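Local coordinates for protein chitin binding domain (Burkholderia pseudomallei, PDB 3UAM) that probably binds chitin or a related polysaccharide and may cleave its chains oxidatively, as lytic polysaccharide monooxygenases do, at residues R109-Y120 with G177-R188; D68-P76 with A201-Q209. All coordinates share one frame; numbering follows the deposited sequence.

Interaction 1 of 2, residues R109-Y120 with G177-R188; sequences RSGQSLQISWSY and GETIHEFNLPTR
Tyr120 OH and Thr179 OG1 share a hydrogen bond of 2.6 Å. The threonine oxygen lies at the edge of the tyrosine ring, in its plane. Trp129 NE1 also bonds to Tyr120 OH. Near the far end, Asn184 ND2 gives a 2.8 Å bond to Gly111 O. It arrives nearly along the C=O axis, and the acceptor stays close to the amide plane, 15° out of it. Beyond it, the backbone N of Arg188 donates to Ser110 OG at 3.0 Å. The hydroxyl sits beside its own backbone N (chi1 -62°), which turns it to meet this donor. Between these ends, 113-120 and 179-184 run antiparallel. Paired backbone bonds join Leu114 with Phe183, Ile116 with His181, and Trp118 with Thr179. Two waters extend the polar contact: one links Ser117 OG to Glu178 OE1, the other Ser119 OG to Glu178 OE2.

The two faces of the pair differ. On one, Gln115 CG meets Ile180 CG2 at 3.5 Å, in a largely exposed row with Ser113, Glu182 and Asn184. On the other, Ile116 CG1 reaches Phe183 CZ at 3.7 Å. With CG set between its backbone N and carbonyl carbon (chi1 45°), the phenyl group swings CZ toward Ile116. Just past the end of strand 179-184, Leu185 CD2 packs on Leu114 CD2, also at 3.7 Å. Trp118 NE1 and His181 ND1 both bond to Tyr131 OH, tying their face to strand 126-133.

Strand 113-121 is the middle of a three-stranded antiparallel sheet. Strand 21-26 flanks its other side. The arrangement fits one sheet of the immunoglobulin-like beta sandwich found in AA10 enzymes.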
loop_
_atom_site.group_PDB
_atom_site.type_symbol
_atom_site.label_atom_id
_atom_site.label_comp_id
_atom_site.label_asym_id
_atom_site.label_seq_id
_atom_site.Cartn_x
_atom_site.Cartn_y
_atom_site.Cartn_z
ATOM N N ARG A 109 -9.396 -10.699 -13.788
ATOM C CA ARG A 109 -9.516 -12.141 -13.963
ATOM C C ARG A 109 -8.349 -12.883 -13.321
ATOM O O ARG A 109 -7.211 -12.375 -13.270
ATOM C CB ARG A 109 -9.533 -12.474 -15.457
ATOM C CG ARG A 109 -10.660 -11.831 -16.234
ATOM C CD ARG A 109 -10.576 -12.231 -17.700
ATOM N NE ARG A 109 -10.885 -13.644 -17.864
ATOM C CZ ARG A 109 -12.113 -14.152 -17.886
ATOM N NH1 ARG A 109 -13.171 -13.378 -17.775
ATOM N NH2 ARG A 109 -12.286 -15.452 -18.018
ATOM N N SER A 110 -8.630 -14.087 -12.827
ATOM C CA SER A 110 -7.585 -14.964 -12.305
ATOM C C SER A 110 -6.443 -15.106 -13.312
ATOM O O SER A 110 -6.685 -15.288 -14.503
ATOM C CB SER A 110 -8.170 -16.336 -11.991
ATOM O OG SER A 110 -9.170 -16.218 -10.996
ATOM N N GLY A 111 -5.207 -14.985 -12.824
ATOM C CA GLY A 111 -4.011 -15.157 -13.654
ATOM C C GLY A 111 -3.544 -13.914 -14.416
ATOM O O GLY A 111 -2.389 -13.833 -14.848
ATOM N N GLN A 112 -4.445 -12.946 -14.557
ATOM C CA GLN A 112 -4.211 -11.764 -15.356
ATOM C C GLN A 112 -2.920 -11.001 -14.998
ATOM O O GLN A 112 -2.656 -10.751 -13.818
ATOM C CB GLN A 112 -5.405 -10.818 -15.180
ATOM C CG GLN A 112 -5.396 -9.637 -16.117
ATOM C CD GLN A 112 -6.401 -8.588 -15.709
ATOM O OE1 GLN A 112 -7.561 -8.895 -15.406
ATOM N NE2 GLN A 112 -5.953 -7.341 -15.685
ATOM N N SER A 113 -2.144 -10.629 -16.021
ATOM C CA SER A 113 -0.978 -9.756 -15.844
ATOM C C SER A 113 -1.445 -8.359 -15.497
ATOM O O SER A 113 -2.269 -7.794 -16.191
ATOM C CB SER A 113 -0.120 -9.670 -17.109
ATOM O OG SER A 113 0.286 -10.939 -17.535
ATOM N N LEU A 114 -0.943 -7.823 -14.406
ATOM C CA LEU A 114 -1.402 -6.541 -13.917
ATOM C C LEU A 114 -0.190 -5.667 -13.734
ATOM O O LEU A 114 0.775 -6.064 -13.089
ATOM C CB LEU A 114 -2.131 -6.712 -12.584
ATOM C CG LEU A 114 -2.877 -5.484 -12.054
ATOM C CD1 LEU A 114 -4.036 -5.140 -12.972
ATOM C CD2 LEU A 114 -3.361 -5.753 -10.644
ATOM N N GLN A 115 -0.225 -4.496 -14.350
ATOM C CA GLN A 115 0.840 -3.527 -14.204
ATOM C C GLN A 115 0.416 -2.492 -13.160
ATOM O O GLN A 115 -0.661 -1.894 -13.255
ATOM C CB GLN A 115 1.102 -2.872 -15.559
ATOM C CG GLN A 115 2.430 -2.168 -15.672
ATOM C CD GLN A 115 2.895 -2.068 -17.116
ATOM O OE1 GLN A 115 2.427 -1.201 -17.832
ATOM N NE2 GLN A 115 3.821 -2.964 -17.546
ATOM N N ILE A 116 1.243 -2.304 -12.150
ATOM C CA ILE A 116 1.008 -1.296 -11.120
ATOM C C ILE A 116 1.947 -0.121 -11.353
ATOM O O ILE A 116 3.165 -0.336 -11.573
ATOM C CB ILE A 116 1.337 -1.826 -9.714
ATOM C CG1 ILE A 116 0.646 -3.168 -9.440
ATOM C CG2 ILE A 116 0.996 -0.780 -8.643
ATOM C CD1 ILE A 116 -0.856 -3.126 -9.469
ATOM N N SER A 117 1.406 1.101 -11.332
ATOM C CA SER A 117 2.233 2.291 -11.408
ATOM C C SER A 117 2.079 3.146 -10.153
ATOM O O SER A 117 0.980 3.580 -9.818
ATOM C CB SER A 117 1.885 3.142 -12.631
ATOM O OG SER A 117 2.219 2.498 -13.853
ATOM N N TRP A 118 3.199 3.410 -9.503
ATOM C CA TRP A 118 3.320 4.446 -8.452
ATOM C C TRP A 118 3.811 5.751 -9.005
ATOM O O TRP A 118 4.697 5.765 -9.858
ATOM C CB TRP A 118 4.323 4.030 -7.410
ATOM C CG TRP A 118 3.887 2.897 -6.537
ATOM C CD1 TRP A 118 3.965 1.530 -6.803
ATOM C CD2 TRP A 118 3.334 2.995 -5.191
ATOM N NE1 TRP A 118 3.496 0.813 -5.743
ATOM C CE2 TRP A 118 3.088 1.637 -4.752
ATOM C CE3 TRP A 118 3.014 4.051 -4.340
ATOM C CZ2 TRP A 118 2.552 1.361 -3.504
ATOM C CZ3 TRP A 118 2.482 3.756 -3.091
ATOM C CH2 TRP A 118 2.254 2.442 -2.689
ATOM N N SER A 119 3.250 6.862 -8.520
ATOM C CA SER A 119 3.804 8.189 -8.773
ATOM C C SER A 119 4.055 8.859 -7.432
ATOM O O SER A 119 3.531 8.422 -6.405
ATOM C CB SER A 119 2.880 9.036 -9.624
ATOM O OG SER A 119 3.575 10.163 -10.136
ATOM N N TYR A 120 4.847 9.922 -7.467
ATOM C CA TYR A 120 5.428 10.506 -6.278
ATOM C C TYR A 120 5.580 12.007 -6.435
ATOM O O TYR A 120 5.510 12.557 -7.535
ATOM C CB TYR A 120 6.842 9.930 -6.007
ATOM C CG TYR A 120 6.970 8.427 -6.013
ATOM C CD1 TYR A 120 6.610 7.663 -4.898
ATOM C CD2 TYR A 120 7.462 7.757 -7.128
ATOM C CE1 TYR A 120 6.736 6.294 -4.900
ATOM C CE2 TYR A 120 7.594 6.382 -7.141
ATOM C CZ TYR A 120 7.232 5.652 -6.022
ATOM O OH TYR A 120 7.379 4.290 -6.029
ATOM N N GLY A 177 11.435 8.321 -10.990
ATOM C CA GLY A 177 10.209 8.490 -11.755
ATOM C C GLY A 177 9.181 7.511 -11.249
ATOM O O GLY A 177 9.374 6.889 -10.203
ATOM N N GLU A 178 8.082 7.390 -11.975
ATOM C CA GLU A 178 7.080 6.384 -11.676
ATOM C C GLU A 178 7.729 5.009 -11.501
ATOM O O GLU A 178 8.604 4.620 -12.279
ATOM C CB GLU A 178 6.050 6.299 -12.809
ATOM C CG GLU A 178 5.027 7.445 -12.808
ATOM C CD GLU A 178 4.062 7.367 -13.978
ATOM O OE1 GLU A 178 4.016 6.292 -14.647
ATOM O OE2 GLU A 178 3.369 8.367 -14.252
ATOM N N THR A 179 7.285 4.287 -10.481
ATOM C CA THR A 179 7.674 2.897 -10.297
ATOM C C THR A 179 6.619 1.997 -10.954
ATOM O O THR A 179 5.435 2.059 -10.613
ATOM C CB THR A 179 7.772 2.530 -8.815
ATOM O OG1 THR A 179 8.629 3.471 -8.146
ATOM C CG2 THR A 179 8.304 1.069 -8.650
ATOM N N ILE A 180 7.062 1.163 -11.884
ATOM C CA ILE A 180 6.190 0.265 -12.614
ATOM C C ILE A 180 6.499 -1.199 -12.275
ATOM O O ILE A 180 7.596 -1.697 -12.545
ATOM C CB ILE A 180 6.345 0.499 -14.109
ATOM C CG1 ILE A 180 6.059 1.976 -14.402
ATOM C CG2 ILE A 180 5.394 -0.387 -14.903
ATOM C CD1 ILE A 180 6.972 2.528 -15.453
ATOM N N HIS A 181 5.522 -1.875 -11.683
ATOM C CA HIS A 181 5.642 -3.281 -11.302
ATOM C C HIS A 181 4.653 -4.077 -12.079
ATOM O O HIS A 181 3.588 -3.562 -12.411
ATOM C CB HIS A 181 5.386 -3.439 -9.817
ATOM C CG HIS A 181 6.472 -2.829 -8.951
ATOM N ND1 HIS A 181 6.209 -2.179 -7.803
ATOM C CD2 HIS A 181 7.860 -2.803 -9.108
ATOM C CE1 HIS A 181 7.370 -1.776 -7.242
ATOM N NE2 HIS A 181 8.376 -2.143 -8.048
ATOM N N GLU A 182 4.978 -5.329 -12.367
ATOM C CA GLU A 182 4.056 -6.212 -13.090
ATOM C C GLU A 182 4.097 -7.607 -12.502
ATOM O O GLU A 182 5.170 -8.161 -12.273
ATOM C CB GLU A 182 4.394 -6.279 -14.594
ATOM C CG GLU A 182 3.389 -7.095 -15.422
ATOM C CD GLU A 182 3.462 -6.801 -16.918
ATOM O OE1 GLU A 182 4.591 -6.755 -17.445
ATOM O OE2 GLU A 182 2.391 -6.587 -17.567
ATOM N N PHE A 183 2.925 -8.179 -12.275
ATOM C CA PHE A 183 2.825 -9.556 -11.808
ATOM C C PHE A 183 1.480 -10.160 -12.202
ATOM O O PHE A 183 0.597 -9.457 -12.686
ATOM C CB PHE A 183 3.020 -9.617 -10.289
ATOM C CG PHE A 183 2.262 -8.568 -9.523
ATOM C CD1 PHE A 183 0.942 -8.756 -9.187
ATOM C CD2 PHE A 183 2.904 -7.409 -9.081
ATOM C CE1 PHE A 183 0.257 -7.801 -8.453
ATOM C CE2 PHE A 183 2.218 -6.439 -8.355
ATOM C CZ PHE A 183 0.892 -6.637 -8.041
ATOM N N ASN A 184 1.324 -11.454 -11.967
ATOM C CA ASN A 184 0.082 -12.120 -12.283
ATOM C C ASN A 184 -0.782 -12.188 -11.062
ATOM O O ASN A 184 -0.312 -12.581 -9.989
ATOM C CB ASN A 184 0.339 -13.528 -12.790
ATOM C CG ASN A 184 1.058 -13.526 -14.107
ATOM O OD1 ASN A 184 2.279 -13.617 -14.143
ATOM N ND2 ASN A 184 0.313 -13.363 -15.202
ATOM N N LEU A 185 -2.053 -11.833 -11.220
ATOM C CA LEU A 185 -3.012 -12.001 -10.140
ATOM C C LEU A 185 -3.248 -13.491 -9.903
ATOM O O LEU A 185 -3.242 -14.279 -10.854
ATOM C CB LEU A 185 -4.349 -11.306 -10.474
ATOM C CG LEU A 185 -4.355 -9.786 -10.600
ATOM C CD1 LEU A 185 -5.733 -9.265 -11.028
ATOM C CD2 LEU A 185 -3.895 -9.146 -9.299
ATOM N N PRO A 186 -3.488 -13.884 -8.644
ATOM C CA PRO A 186 -3.782 -15.291 -8.353
ATOM C C PRO A 186 -5.226 -15.657 -8.727
ATOM O O PRO A 186 -5.941 -14.849 -9.306
ATOM C CB PRO A 186 -3.565 -15.375 -6.847
ATOM C CG PRO A 186 -3.941 -14.019 -6.355
ATOM C CD PRO A 186 -3.611 -13.043 -7.446
ATOM N N THR A 187 -5.627 -16.874 -8.388
ATOM C CA THR A 187 -6.971 -17.390 -8.641
ATOM C C THR A 187 -7.969 -16.909 -7.578
ATOM O O THR A 187 -7.804 -17.201 -6.397
ATOM C CB THR A 187 -6.931 -18.927 -8.636
ATOM O OG1 THR A 187 -6.025 -19.358 -9.662
ATOM C CG2 THR A 187 -8.342 -19.554 -8.863
ATOM N N ARG A 188 -8.979 -16.156 -8.003
ATOM C CA ARG A 188 -10.005 -15.599 -7.104
ATOM C C ARG A 188 -11.319 -15.410 -7.876
ATOM O O ARG A 188 -11.333 -15.383 -9.111
ATOM C CB ARG A 188 -9.585 -14.224 -6.557
ATOM C CG ARG A 188 -8.364 -14.147 -5.637
ATOM C CD ARG A 188 -8.596 -14.840 -4.315
ATOM N NE ARG A 188 -7.509 -14.637 -3.370
ATOM C CZ ARG A 188 -6.350 -15.301 -3.361
ATOM N NH1 ARG A 188 -6.083 -16.217 -4.277
ATOM N NH2 ARG A 188 -5.435 -15.035 -2.435
HETATM O O HOH W 1 -11.455 -14.478 -12.021
HETATM O O HOH W 2 2.455 4.028 -15.762
HETATM O O HOH W 3 3.286 10.574 -12.702
#

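Interaction 2 of 2, residues D68-P76 with A201-Q209; sequences DDVANGMPP and ADTANAFYQ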
loop_
_atom_site.group_PDB
_atom_site.type_symbol
_atom_site.label_atom_id
_atom_site.label_comp_id
_atom_site.label_asym_id
_atom_site.label_seq_id
_atom_site.Cartn_x
_atom_site.Cartn_y
_atom_site.Cartn_z
ATOM N N ASP A 68 20.231 -1.587 9.407
ATOM C CA ASP A 68 20.446 -0.182 9.764
ATOM C C ASP A 68 19.228 0.723 9.451
ATOM O O ASP A 68 19.218 1.903 9.821
ATOM C CB ASP A 68 21.716 0.358 9.117
ATOM C CG ASP A 68 22.998 -0.158 9.794
ATOM O OD1 ASP A 68 23.030 -0.274 11.030
ATOM O OD2 ASP A 68 23.975 -0.451 9.087
ATOM N N ASP A 69 18.199 0.173 8.798
ATOM C CA ASP A 69 17.016 0.955 8.469
ATOM C C ASP A 69 16.332 1.428 9.750
ATOM O O ASP A 69 16.442 0.791 10.796
ATOM C CB ASP A 69 16.030 0.180 7.587
ATOM C CG ASP A 69 16.348 0.280 6.105
ATOM O OD1 ASP A 69 17.472 0.719 5.743
ATOM O OD2 ASP A 69 15.465 -0.130 5.291
ATOM N N VAL A 70 15.652 2.565 9.660
ATOM C CA VAL A 70 14.972 3.140 10.809
ATOM C C VAL A 70 13.846 2.204 11.188
ATOM O O VAL A 70 13.130 1.683 10.315
ATOM C CB VAL A 70 14.424 4.548 10.496
ATOM C CG1 VAL A 70 13.452 5.007 11.583
ATOM C CG2 VAL A 70 15.582 5.525 10.277
ATOM N N ALA A 71 13.720 1.954 12.486
ATOM C CA ALA A 71 12.683 1.048 13.023
ATOM C C ALA A 71 11.263 1.563 12.750
ATOM O O ALA A 71 11.046 2.778 12.612
ATOM C CB ALA A 71 12.885 0.848 14.520
ATOM N N ASN A 72 10.302 0.648 12.658
ATOM C CA ASN A 72 8.943 1.062 12.290
ATOM C C ASN A 72 8.245 1.825 13.392
ATOM O O ASN A 72 8.517 1.633 14.574
ATOM C CB ASN A 72 8.071 -0.105 11.812
ATOM C CG ASN A 72 7.676 -1.067 12.910
ATOM O OD1 ASN A 72 8.388 -1.243 13.903
ATOM N ND2 ASN A 72 6.530 -1.731 12.716
ATOM N N GLY A 73 7.357 2.712 12.982
ATOM C CA GLY A 73 6.340 3.245 13.898
ATOM C C GLY A 73 5.193 2.259 13.985
ATOM O O GLY A 73 5.252 1.167 13.406
ATOM N N MET A 74 4.132 2.635 14.685
ATOM C CA MET A 74 2.977 1.732 14.846
ATOM C C MET A 74 2.246 1.537 13.529
ATOM O O MET A 74 1.816 2.505 12.914
ATOM C CB MET A 74 2.009 2.271 15.889
ATOM C CG MET A 74 0.841 1.326 16.219
ATOM S SD MET A 74 1.330 -0.272 16.930
ATOM C CE MET A 74 1.638 0.179 18.632
ATOM N N PRO A 75 2.162 0.291 13.041
ATOM C CA PRO A 75 1.427 0.129 11.786
ATOM C C PRO A 75 -0.081 0.419 11.949
ATOM O O PRO A 75 -0.578 0.469 13.065
ATOM C CB PRO A 75 1.679 -1.344 11.412
ATOM C CG PRO A 75 2.920 -1.720 12.149
ATOM C CD PRO A 75 2.804 -0.973 13.453
ATOM N N PRO A 76 -0.794 0.643 10.845
ATOM C CA PRO A 76 -2.218 0.949 10.962
ATOM C C PRO A 76 -3.001 -0.187 11.618
ATOM O O PRO A 76 -2.785 -1.347 11.289
ATOM C CB PRO A 76 -2.663 1.117 9.516
ATOM C CG PRO A 76 -1.409 1.434 8.766
ATOM C CD PRO A 76 -0.343 0.643 9.450
ATOM N N ALA A 201 12.942 3.571 3.827
ATOM C CA ALA A 201 14.107 3.031 4.507
ATOM C C ALA A 201 14.523 3.834 5.728
ATOM O O ALA A 201 14.839 3.254 6.783
ATOM C CB ALA A 201 15.284 2.933 3.543
ATOM N N ASP A 202 14.532 5.151 5.587
ATOM C CA ASP A 202 15.058 6.038 6.625
ATOM C C ASP A 202 13.986 6.838 7.379
ATOM O O ASP A 202 14.267 7.888 7.973
ATOM C CB ASP A 202 16.106 6.961 6.013
ATOM C CG ASP A 202 15.540 7.915 4.998
ATOM O OD1 ASP A 202 14.388 7.722 4.549
ATOM O OD2 ASP A 202 16.283 8.841 4.610
ATOM N N THR A 203 12.765 6.312 7.383
ATOM C CA THR A 203 11.738 6.760 8.308
ATOM C C THR A 203 11.014 5.578 8.919
ATOM O O THR A 203 11.223 4.413 8.555
ATOM C CB THR A 203 10.693 7.694 7.651
ATOM O OG1 THR A 203 9.734 6.903 6.951
ATOM C CG2 THR A 203 11.375 8.788 6.695
ATOM N N ALA A 204 10.152 5.896 9.859
ATOM C CA ALA A 204 9.334 4.911 10.539
ATOM C C ALA A 204 8.193 4.338 9.692
ATOM O O ALA A 204 7.499 3.427 10.149
ATOM C CB ALA A 204 8.747 5.569 11.778
ATOM N N ASN A 205 7.970 4.897 8.491
ATOM C CA ASN A 205 6.673 4.781 7.836
ATOM C C ASN A 205 6.668 4.091 6.473
ATOM O O ASN A 205 7.731 3.830 5.852
ATOM C CB ASN A 205 6.030 6.164 7.680
ATOM C CG ASN A 205 5.719 6.832 9.005
ATOM O OD1 ASN A 205 5.432 6.180 9.990
ATOM N ND2 ASN A 205 5.733 8.139 9.010
ATOM N N ALA A 206 5.444 3.763 6.059
ATOM C CA ALA A 206 5.118 3.254 4.737
ATOM C C ALA A 206 3.865 3.963 4.229
ATOM O O ALA A 206 3.084 4.493 5.010
ATOM C CB ALA A 206 4.864 1.760 4.784
ATOM N N PHE A 207 3.693 3.968 2.914
ATOM C CA PHE A 207 2.492 4.504 2.299
ATOM C C PHE A 207 1.608 3.330 1.871
ATOM O O PHE A 207 2.074 2.367 1.263
ATOM C CB PHE A 207 2.842 5.392 1.107
ATOM C CG PHE A 207 3.575 6.665 1.497
ATOM C CD1 PHE A 207 4.837 6.618 2.057
ATOM C CD2 PHE A 207 2.971 7.919 1.334
ATOM C CE1 PHE A 207 5.495 7.789 2.455
ATOM C CE2 PHE A 207 3.624 9.076 1.709
ATOM C CZ PHE A 207 4.890 9.015 2.277
ATOM N N TYR A 208 0.324 3.450 2.182
ATOM C CA TYR A 208 -0.659 2.382 2.033
ATOM C C TYR A 208 -1.666 2.727 0.941
ATOM O O TYR A 208 -2.388 3.713 1.044
ATOM C CB TYR A 208 -1.366 2.169 3.384
ATOM C CG TYR A 208 -0.493 1.488 4.395
ATOM C CD1 TYR A 208 0.415 2.210 5.163
ATOM C CD2 TYR A 208 -0.594 0.121 4.620
ATOM C CE1 TYR A 208 1.228 1.575 6.099
ATOM C CE2 TYR A 208 0.212 -0.521 5.547
ATOM C CZ TYR A 208 1.128 0.197 6.275
ATOM O OH TYR A 208 1.919 -0.441 7.225
ATOM N N GLN A 209 -1.729 1.870 -0.082
ATOM C CA GLN A 209 -2.601 2.066 -1.234
ATOM C C GLN A 209 -3.416 0.809 -1.538
ATOM O O GLN A 209 -2.976 -0.113 -2.241
ATOM C CB GLN A 209 -1.805 2.507 -2.458
ATOM C CG GLN A 209 -1.198 3.892 -2.295
ATOM C CD GLN A 209 -2.163 4.999 -2.645
ATOM O OE1 GLN A 209 -2.739 5.004 -3.728
ATOM N NE2 GLN A 209 -2.325 5.965 -1.731
#
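Val70 puts its two methyl branches against the turn at Asp202 and Thr203. CG1 lies anti to the backbone N (chi1 167°) and touches Thr203 C at 3.7 Å. CG2 meets Asp202 O at 3.6 Å. The backbone N of Val70 also donates to Ala201 O. Asp69 turns its carboxylate back along the alanine, with OD2 3.5 Å from Ala201 CB. The charge itself is met by a salt bridge to Arg127, so the methyl group packs beside an ion pair.

Ala204 is the second point of attachment. Its carbonyl oxygen receives Gly73 N at 2.9 Å, in the carbonyl plane and on a lone pair. The bond is almost straight, at 173°. Ala204 CB presses on the same backbone, 3.4 Å from Gly73 N. Asn72 holds its amide between its own backbone N and carbonyl carbon (chi1 71°), which carries it off from Ala204. There the amide bonds to Leu61 N and to the carbonyls of Lys52 and Gln58.

Further on, Pro76 and Tyr208 extend toward each other. Pro76 CG lies over one face of the tyrosine ring, 3.9 Å from its centroid and offset toward the rim. This is a CH-pi contact. Pro76 CD sits nearer the phenol end, 3.4 Å from Tyr208 OH, which bonds to Gly51 O.

Thr203 OG1 accepts from Asn205 N, forming an ST turn just before the strand. The loop lies along the turn of the beta hairpin formed by antiparallel strands 190-200 and 205-215. It reaches onto the start of strand 205-215 at Tyr208, within the beta sandwich expected of this family.

In the fold
Interactions 1 and 2 lie on opposite sides of the chain's centre, with their own centres about 23 Å apart. Both segments of interaction 1 fall between those of interaction 2 in the sequence. The two contacts nevertheless meet in the core. Trp118 CH2 packs 3.8 Å from Gln209 CG, so the indole connects the three-stranded sheet to strand 205-215. Interaction 1 is sheet pairing, whereas interaction 2 fixes a loop on a beta hairpin. Small molecules, probably from crystallisation, lie close to each. A nitrate ion is about 5 Å from the side chain of Thr179, and a glycerol is about 4 Å from that of Tyr208.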